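Local coordinates for protein topoisomerase IV subunit A (Escherichia coli, PDB 1ZVT) that belongs to a DNA topoisomerase that decatenates and relaxes DNA, its C-terminal beta-pinwheel domain probably binding DNA and helping to set substrate specificity, at residues 46-58 against 112-126. Numbering follows the deposited sequence.
Sequences PVVFVDSTGRSYA and FNDLVARNRAGKALI
Ser56 and Lys123 form an antiparallel hydrogen-bonded pair, Ser56 N to Lys123 O and Lys123 N to Ser56 O both measuring 2.9 Å, and so add the short strand 123-124 to the edge of the sheet beside strand 55-59. Two residues from this pair, past the Arg55-Ala124 non-hydrogen-bonded pair, Gly54 O takes two backbone donors: Ile126 N approaches in the carbonyl plane on a lone pair, while Leu125 N is tilted 24° from that plane. At the other end Ala58 N reaches Ala117 O at 2.8 Å.

Side chains bond to backbone carbonyls as well. Arg55 grips Ala121 O side-on, NE (2.9 Å) and NH2 (3.0 Å) both lying with it in the guanidinium plane; NH2 adds a weak bond to Gly122 O. The bend at chi3 (70°) turns the guanidinium over the partner strand, where one face lies against the peptide between Lys123 and Ala124. With chi1 at 66°, Ser56 OG sits between its own backbone N and carbonyl carbon and donates to Leu115 O (2.9 Å). The Tyr57 ring runs beside the 119-122 turn, CE2 3.3 Å from Ala121 O, and its hydroxyl donates to Asp51 OD2.

The apolar contacts gather on the side facing 112-116. Val48 divides its methyls, CG2 meeting Phe112 CZ at 3.5 Å and CG1 packing on Leu115 CD2. Val116 bridges Pro46 and Ala58 with its two branches, and Leu115 continues onto Leu98 and Cys110 of the next sheet.

Strand 123-124 thus completes the four-stranded blade begun by 47-51, 55-59 and 86-90, although it follows the inner hairpin of the next blade: a strand exchange characteristic of the beta-pinwheel. Backbone hydrogen bonds, carbonyls held by Arg55 and Ser56, and a buried apolar seam together couple the two blades.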
# COMPACT_ATOMS: atom_id res chain seq x y z
N PRO A 46 11.60 -13.88 -1.35
CA PRO A 46 12.03 -12.62 -0.74
C PRO A 46 10.90 -11.91 0.02
O PRO A 46 9.72 -12.10 -0.30
CB PRO A 46 12.46 -11.78 -1.94
CG PRO A 46 11.57 -12.26 -3.03
CD PRO A 46 11.45 -13.75 -2.81
N VAL A 47 11.27 -11.11 1.02
CA VAL A 47 10.37 -10.12 1.60
C VAL A 47 10.74 -8.75 1.05
O VAL A 47 11.92 -8.44 0.89
CB VAL A 47 10.34 -10.14 3.16
CG1 VAL A 47 11.74 -10.03 3.80
CG2 VAL A 47 9.34 -9.07 3.70
N VAL A 48 9.73 -7.96 0.70
CA VAL A 48 9.93 -6.68 0.04
C VAL A 48 9.45 -5.55 0.96
O VAL A 48 8.45 -5.72 1.67
CB VAL A 48 9.18 -6.65 -1.30
CG1 VAL A 48 8.91 -5.25 -1.77
CG2 VAL A 48 9.98 -7.43 -2.36
N PHE A 49 10.17 -4.43 0.93
CA PHE A 49 9.85 -3.22 1.68
C PHE A 49 9.73 -2.08 0.68
O PHE A 49 10.50 -1.99 -0.29
CB PHE A 49 10.96 -2.92 2.70
CG PHE A 49 11.13 -4.01 3.71
CD1 PHE A 49 12.04 -5.04 3.49
CD2 PHE A 49 10.31 -4.06 4.84
CE1 PHE A 49 12.17 -6.10 4.41
CE2 PHE A 49 10.43 -5.12 5.76
CZ PHE A 49 11.36 -6.14 5.53
N VAL A 50 8.76 -1.21 0.92
CA VAL A 50 8.66 0.02 0.13
C VAL A 50 8.86 1.23 1.06
O VAL A 50 8.21 1.32 2.12
CB VAL A 50 7.30 0.10 -0.58
CG1 VAL A 50 7.24 1.38 -1.40
CG2 VAL A 50 7.09 -1.13 -1.50
N ASP A 51 9.77 2.13 0.68
CA ASP A 51 10.01 3.33 1.52
C ASP A 51 9.15 4.52 1.13
O ASP A 51 8.41 4.48 0.13
CB ASP A 51 11.52 3.68 1.63
CG ASP A 51 12.10 4.39 0.40
OD1 ASP A 51 11.35 4.95 -0.42
OD2 ASP A 51 13.34 4.41 0.28
N SER A 52 9.24 5.58 1.95
CA SER A 52 8.39 6.76 1.80
C SER A 52 8.68 7.57 0.53
O SER A 52 7.90 8.48 0.20
CB SER A 52 8.55 7.66 3.03
OG SER A 52 9.90 7.93 3.25
N THR A 53 9.77 7.26 -0.16
CA THR A 53 10.17 7.92 -1.40
C THR A 53 9.79 7.13 -2.65
O THR A 53 10.03 7.58 -3.77
CB THR A 53 11.68 8.27 -1.43
OG1 THR A 53 12.46 7.08 -1.62
CG2 THR A 53 12.13 8.98 -0.16
N GLY A 54 9.18 5.98 -2.44
CA GLY A 54 8.72 5.14 -3.56
C GLY A 54 9.74 4.13 -4.05
O GLY A 54 9.58 3.54 -5.14
N ARG A 55 10.79 3.91 -3.26
CA ARG A 55 11.78 2.87 -3.60
C ARG A 55 11.37 1.53 -3.00
O ARG A 55 10.78 1.49 -1.94
CB ARG A 55 13.18 3.28 -3.09
CG ARG A 55 13.71 4.57 -3.75
CD ARG A 55 15.20 4.78 -3.46
NE ARG A 55 16.07 3.82 -4.16
CZ ARG A 55 16.55 3.98 -5.40
NH1 ARG A 55 16.23 5.04 -6.14
NH2 ARG A 55 17.35 3.06 -5.91
N SER A 56 11.69 0.43 -3.69
CA SER A 56 11.45 -0.92 -3.15
C SER A 56 12.76 -1.71 -2.98
O SER A 56 13.74 -1.47 -3.69
CB SER A 56 10.46 -1.72 -4.01
OG SER A 56 11.01 -2.00 -5.29
N TYR A 57 12.75 -2.64 -2.02
CA TYR A 57 13.94 -3.36 -1.62
C TYR A 57 13.52 -4.78 -1.30
O TYR A 57 12.46 -4.98 -0.71
CB TYR A 57 14.52 -2.78 -0.34
CG TYR A 57 14.78 -1.30 -0.32
CD1 TYR A 57 13.74 -0.40 -0.06
CD2 TYR A 57 16.07 -0.80 -0.48
CE1 TYR A 57 13.99 0.97 -0.01
CE2 TYR A 57 16.32 0.57 -0.43
CZ TYR A 57 15.27 1.43 -0.19
OH TYR A 57 15.49 2.79 -0.16
N ALA A 58 14.35 -5.76 -1.67
CA ALA A 58 14.09 -7.13 -1.27
C ALA A 58 15.18 -7.66 -0.33
O ALA A 58 16.37 -7.36 -0.52
CB ALA A 58 13.99 -8.03 -2.48
N PHE A 112 4.66 -8.56 -8.13
CA PHE A 112 5.58 -8.57 -6.98
C PHE A 112 7.04 -8.62 -7.45
O PHE A 112 7.92 -7.97 -6.86
CB PHE A 112 5.25 -9.77 -6.08
CG PHE A 112 6.09 -9.87 -4.83
CD1 PHE A 112 5.83 -9.06 -3.73
CD2 PHE A 112 7.14 -10.78 -4.74
CE1 PHE A 112 6.60 -9.16 -2.55
CE2 PHE A 112 7.94 -10.88 -3.57
CZ PHE A 112 7.66 -10.05 -2.47
N ASN A 113 7.29 -9.40 -8.50
CA ASN A 113 8.64 -9.49 -9.05
C ASN A 113 9.24 -8.13 -9.38
O ASN A 113 10.44 -7.92 -9.20
CB ASN A 113 8.67 -10.40 -10.27
CG ASN A 113 10.08 -10.73 -10.68
OD1 ASN A 113 10.50 -10.42 -11.79
ND2 ASN A 113 10.84 -11.29 -9.75
N ASP A 114 8.41 -7.19 -9.84
CA ASP A 114 8.86 -5.85 -10.19
C ASP A 114 9.37 -5.07 -9.00
O ASP A 114 10.12 -4.13 -9.18
CB ASP A 114 7.73 -5.05 -10.84
CG ASP A 114 7.36 -5.60 -12.20
OD1 ASP A 114 8.28 -5.97 -12.96
OD2 ASP A 114 6.15 -5.65 -12.50
N LEU A 115 8.96 -5.48 -7.80
CA LEU A 115 9.44 -4.82 -6.57
C LEU A 115 10.75 -5.42 -6.07
O LEU A 115 11.40 -4.83 -5.22
CB LEU A 115 8.38 -4.93 -5.47
CG LEU A 115 7.25 -3.90 -5.49
CD1 LEU A 115 6.40 -4.09 -6.70
CD2 LEU A 115 6.41 -4.08 -4.25
N VAL A 116 11.13 -6.59 -6.58
CA VAL A 116 12.26 -7.32 -5.98
C VAL A 116 13.58 -6.72 -6.44
O VAL A 116 13.96 -6.86 -7.61
CB VAL A 116 12.16 -8.81 -6.27
CG1 VAL A 116 13.43 -9.57 -5.80
CG2 VAL A 116 10.91 -9.39 -5.64
N ALA A 117 14.24 -6.01 -5.54
CA ALA A 117 15.53 -5.38 -5.84
C ALA A 117 16.48 -5.75 -4.71
O ALA A 117 16.33 -5.27 -3.59
CB ALA A 117 15.40 -3.90 -5.94
N ARG A 118 17.43 -6.64 -5.01
CA ARG A 118 18.25 -7.24 -3.96
C ARG A 118 19.48 -6.40 -3.59
O ARG A 118 20.17 -6.71 -2.62
CB ARG A 118 18.62 -8.69 -4.34
CG ARG A 118 17.37 -9.55 -4.55
CD ARG A 118 17.66 -10.92 -5.12
NE ARG A 118 16.44 -11.73 -5.31
CZ ARG A 118 15.84 -12.42 -4.35
NH1 ARG A 118 16.31 -12.40 -3.11
NH2 ARG A 118 14.75 -13.13 -4.60
N ASN A 119 19.75 -5.35 -4.37
CA ASN A 119 20.84 -4.43 -4.08
C ASN A 119 20.46 -3.52 -2.94
O ASN A 119 19.27 -3.28 -2.69
CB ASN A 119 21.18 -3.58 -5.32
CG ASN A 119 19.99 -2.77 -5.80
OD1 ASN A 119 18.96 -3.32 -6.20
ND2 ASN A 119 20.13 -1.45 -5.76
N ARG A 120 21.47 -3.00 -2.24
CA ARG A 120 21.24 -2.33 -0.97
C ARG A 120 20.41 -1.06 -1.11
O ARG A 120 19.61 -0.74 -0.22
CB ARG A 120 22.58 -2.03 -0.27
CG ARG A 120 22.45 -1.81 1.22
CD ARG A 120 23.81 -1.55 1.89
NE ARG A 120 23.72 -1.68 3.34
CZ ARG A 120 23.30 -0.71 4.16
NH1 ARG A 120 22.87 0.45 3.66
NH2 ARG A 120 23.28 -0.91 5.47
N ALA A 121 20.59 -0.35 -2.23
CA ALA A 121 19.85 0.89 -2.47
C ALA A 121 18.48 0.63 -3.06
O ALA A 121 17.74 1.57 -3.29
CB ALA A 121 20.66 1.82 -3.37
N GLY A 122 18.15 -0.64 -3.32
CA GLY A 122 16.85 -1.01 -3.95
C GLY A 122 16.64 -0.37 -5.31
O GLY A 122 17.61 -0.04 -6.03
N LYS A 123 15.36 -0.19 -5.66
CA LYS A 123 14.93 0.28 -6.98
C LYS A 123 13.98 1.46 -6.87
O LYS A 123 13.12 1.49 -5.99
CB LYS A 123 14.24 -0.89 -7.71
CG LYS A 123 13.24 -0.52 -8.78
CD LYS A 123 12.61 -1.75 -9.40
CE LYS A 123 11.56 -1.35 -10.43
NZ LYS A 123 10.96 -2.52 -11.16
N ALA A 124 14.13 2.44 -7.77
CA ALA A 124 13.14 3.50 -7.89
C ALA A 124 11.90 2.89 -8.53
O ALA A 124 11.93 2.54 -9.71
CB ALA A 124 13.69 4.65 -8.76
N LEU A 125 10.85 2.68 -7.76
CA LEU A 125 9.71 1.92 -8.28
C LEU A 125 8.59 2.86 -8.71
O LEU A 125 8.06 2.72 -9.81
CB LEU A 125 9.18 0.93 -7.24
CG LEU A 125 7.81 0.30 -7.47
CD1 LEU A 125 7.83 -0.68 -8.62
CD2 LEU A 125 7.36 -0.40 -6.16
N ILE A 126 8.21 3.78 -7.83
CA ILE A 126 7.21 4.78 -8.20
C ILE A 126 7.76 6.19 -8.02
O ILE A 126 8.36 6.53 -6.98
CB ILE A 126 5.84 4.56 -7.49
CG1 ILE A 126 4.83 5.63 -7.91
CG2 ILE A 126 6.01 4.48 -5.97
CD1 ILE A 126 3.41 5.18 -7.73
O HOH W 1 11.25 6.35 -6.52
O HOH W 2 18.19 4.08 -1.91
O HOH W 3 17.71 -4.72 -0.67
O HOH W 4 18.84 -8.54 -0.73